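Ral guanine nucleotide dissociation stimulator-like 2 (Mus musculus, PDB 4JGW) probably acts as a guanine nucleotide exchange factor for a small G protein, and binds GTP-loaded Rap1A and H-Ras in vitro. Local coordinates at residues A[207-212]-A[446-451]. Sequence-based numbering, arbitrary orientation.
Sequences AEQLTL and DIQQWL
Gln209 OE1 accepts two hydrogen bonds: one from Gln448 NE2 across the contact, the other from the backbone N of Asn444. Gln448 NE2 lies 3.2 Å from Gln209 OE1, and the bond is nearly straight at the hydrogen. The oxygen lies in the amide plane of Gln448. Seen from the acceptor, NE2 stands well to the side of the C=O bond and is tilted from the carbonyl plane. The two amide planes are turned 71° against each other. Gln448 reaches the oxygen by a bend at chi2 (-67°), which brings its NE2 against the CG of Gln209; Gln448 NE2 lies 3.3 Å from that CG. The other end of the Gln209 amide, NE2, makes a weak bond to Arg442 O. The amide of Gln209 thus contacts both helix 445-453 and the residues just before it. Asn444 OD1 in turn accepts from Ile447 N near the start of this helix.

Beside the amides the contact is apolar. Ile447 CG2, anti to its backbone N, lies against the aliphatic part of Gln209, 3.7 Å from CG. Further along, Leu210 and Leu451 meet tip to tip, CD2 to CD2 at 3.8 Å, with the side chains roughly perpendicular. Leu210 also touches Val297 of helix 284-303.

The axes of the two segments come within 10.3 Å of each other and cross at -67°. This is helix-helix packing in the mainly helical catalytic domain of the Ras-GEF (CDC25-homology) family, where helix 445-453, near the C-terminal end of the modelled chain, packs onto helix 203-219.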
loop_
_atom_site.group_PDB
_atom_site.type_symbol
_atom_site.label_atom_id
_atom_site.label_comp_id
_atom_site.label_asym_id
_atom_site.label_seq_id
_atom_site.Cartn_x
_atom_site.Cartn_y
_atom_site.Cartn_z
ATOM N N ALA A 207 4.557 11.785 -19.182
ATOM C CA ALA A 207 5.038 10.971 -18.066
ATOM C C ALA A 207 4.920 11.715 -16.735
ATOM O O ALA A 207 4.387 11.171 -15.765
ATOM C CB ALA A 207 6.471 10.532 -18.307
ATOM N N GLU A 208 5.401 12.959 -16.710
ATOM C CA GLU A 208 5.299 13.824 -15.528
ATOM C C GLU A 208 3.860 13.978 -15.051
ATOM O O GLU A 208 3.589 14.002 -13.847
ATOM C CB GLU A 208 5.890 15.207 -15.821
ATOM C CG GLU A 208 7.409 15.244 -15.844
ATOM C CD GLU A 208 7.970 16.519 -16.465
ATOM O OE1 GLU A 208 7.200 17.471 -16.725
ATOM O OE2 GLU A 208 9.194 16.566 -16.693
ATOM N N GLN A 209 2.944 14.073 -16.008
ATOM C CA GLN A 209 1.534 14.284 -15.724
ATOM C C GLN A 209 0.855 12.996 -15.258
ATOM O O GLN A 209 -0.003 13.027 -14.374
ATOM C CB GLN A 209 0.847 14.855 -16.965
ATOM C CG GLN A 209 -0.044 16.064 -16.706
ATOM C CD GLN A 209 0.585 17.127 -15.808
ATOM O OE1 GLN A 209 -0.108 17.732 -15.002
ATOM N NE2 GLN A 209 1.888 17.357 -15.946
ATOM N N LEU A 210 1.245 11.872 -15.853
ATOM C CA LEU A 210 0.782 10.562 -15.398
ATOM C C LEU A 210 1.290 10.277 -13.983
ATOM O O LEU A 210 0.566 9.723 -13.159
ATOM C CB LEU A 210 1.226 9.452 -16.361
ATOM C CG LEU A 210 0.596 9.366 -17.757
ATOM C CD1 LEU A 210 1.215 8.221 -18.537
ATOM C CD2 LEU A 210 -0.919 9.202 -17.693
ATOM N N THR A 211 2.531 10.682 -13.713
ATOM C CA THR A 211 3.158 10.489 -12.406
ATOM C C THR A 211 2.504 11.340 -11.312
ATOM O O THR A 211 2.343 10.878 -10.183
ATOM C CB THR A 211 4.682 10.739 -12.465
ATOM O OG1 THR A 211 5.245 9.973 -13.535
ATOM C CG2 THR A 211 5.354 10.327 -11.163
ATOM N N LEU A 212 2.113 12.567 -11.658
ATOM C CA LEU A 212 1.394 13.441 -10.727
ATOM C C LEU A 212 0.101 12.793 -10.231
ATOM O O LEU A 212 -0.198 12.830 -9.038
ATOM C CB LEU A 212 1.091 14.796 -11.375
ATOM C CG LEU A 212 0.607 15.932 -10.469
ATOM C CD1 LEU A 212 1.754 16.516 -9.645
ATOM C CD2 LEU A 212 -0.055 17.021 -11.294
ATOM N N ASP A 446 -3.732 21.375 -19.729
ATOM C CA ASP A 446 -4.182 20.837 -21.016
ATOM C C ASP A 446 -3.954 19.332 -21.203
ATOM O O ASP A 446 -4.769 18.664 -21.838
ATOM C CB ASP A 446 -3.608 21.642 -22.186
ATOM C CG ASP A 446 -4.289 22.993 -22.346
ATOM O OD1 ASP A 446 -3.931 23.937 -21.607
ATOM O OD2 ASP A 446 -5.184 23.111 -23.212
ATOM N N ILE A 447 -2.861 18.803 -20.655
ATOM C CA ILE A 447 -2.647 17.350 -20.647
ATOM C C ILE A 447 -3.678 16.684 -19.733
ATOM O O ILE A 447 -4.243 15.643 -20.078
ATOM C CB ILE A 447 -1.207 16.948 -20.226
ATOM C CG1 ILE A 447 -0.178 17.547 -21.187
ATOM C CG2 ILE A 447 -1.060 15.420 -20.182
ATOM C CD1 ILE A 447 1.265 17.375 -20.755
ATOM N N GLN A 448 -3.928 17.307 -18.581
ATOM C CA GLN A 448 -4.928 16.820 -17.630
ATOM C C GLN A 448 -6.330 16.792 -18.240
ATOM O O GLN A 448 -7.065 15.819 -18.060
ATOM C CB GLN A 448 -4.917 17.650 -16.339
ATOM C CG GLN A 448 -3.691 17.434 -15.447
ATOM C CD GLN A 448 -3.612 16.037 -14.839
ATOM O OE1 GLN A 448 -4.623 15.352 -14.666
ATOM N NE2 GLN A 448 -2.400 15.614 -14.502
ATOM N N GLN A 449 -6.686 17.853 -18.966
ATOM C CA GLN A 449 -7.983 17.940 -19.643
ATOM C C GLN A 449 -8.142 16.851 -20.710
ATOM O O GLN A 449 -9.225 16.282 -20.864
ATOM C CB GLN A 449 -8.196 19.332 -20.252
ATOM C CG GLN A 449 -9.618 19.587 -20.757
ATOM C CD GLN A 449 -9.874 21.037 -21.138
ATOM O OE1 GLN A 449 -9.028 21.696 -21.747
ATOM N NE2 GLN A 449 -11.054 21.538 -20.785
ATOM N N TRP A 450 -7.060 16.567 -21.435
ATOM C CA TRP A 450 -7.046 15.491 -22.426
ATOM C C TRP A 450 -7.236 14.117 -21.774
ATOM O O TRP A 450 -8.018 13.297 -22.263
ATOM C CB TRP A 450 -5.756 15.526 -23.254
ATOM C CG TRP A 450 -5.570 14.319 -24.135
ATOM C CD1 TRP A 450 -6.219 14.050 -25.306
ATOM C CD2 TRP A 450 -4.676 13.219 -23.910
ATOM N NE1 TRP A 450 -5.787 12.852 -25.825
ATOM C CE2 TRP A 450 -4.842 12.320 -24.987
ATOM C CE3 TRP A 450 -3.755 12.905 -22.900
ATOM C CZ2 TRP A 450 -4.117 11.127 -25.087
ATOM C CZ3 TRP A 450 -3.034 11.718 -23.000
ATOM C CH2 TRP A 450 -3.221 10.845 -24.087
ATOM N N LEU A 451 -6.525 13.881 -20.672
ATOM C CA LEU A 451 -6.636 12.633 -19.911
ATOM C C LEU A 451 -8.044 12.398 -19.363
ATOM O O LEU A 451 -8.513 11.262 -19.315
ATOM C CB LEU A 451 -5.614 12.605 -18.769
ATOM C CG LEU A 451 -4.150 12.350 -19.133
ATOM C CD1 LEU A 451 -3.232 12.830 -18.022
ATOM C CD2 LEU A 451 -3.903 10.876 -19.442
#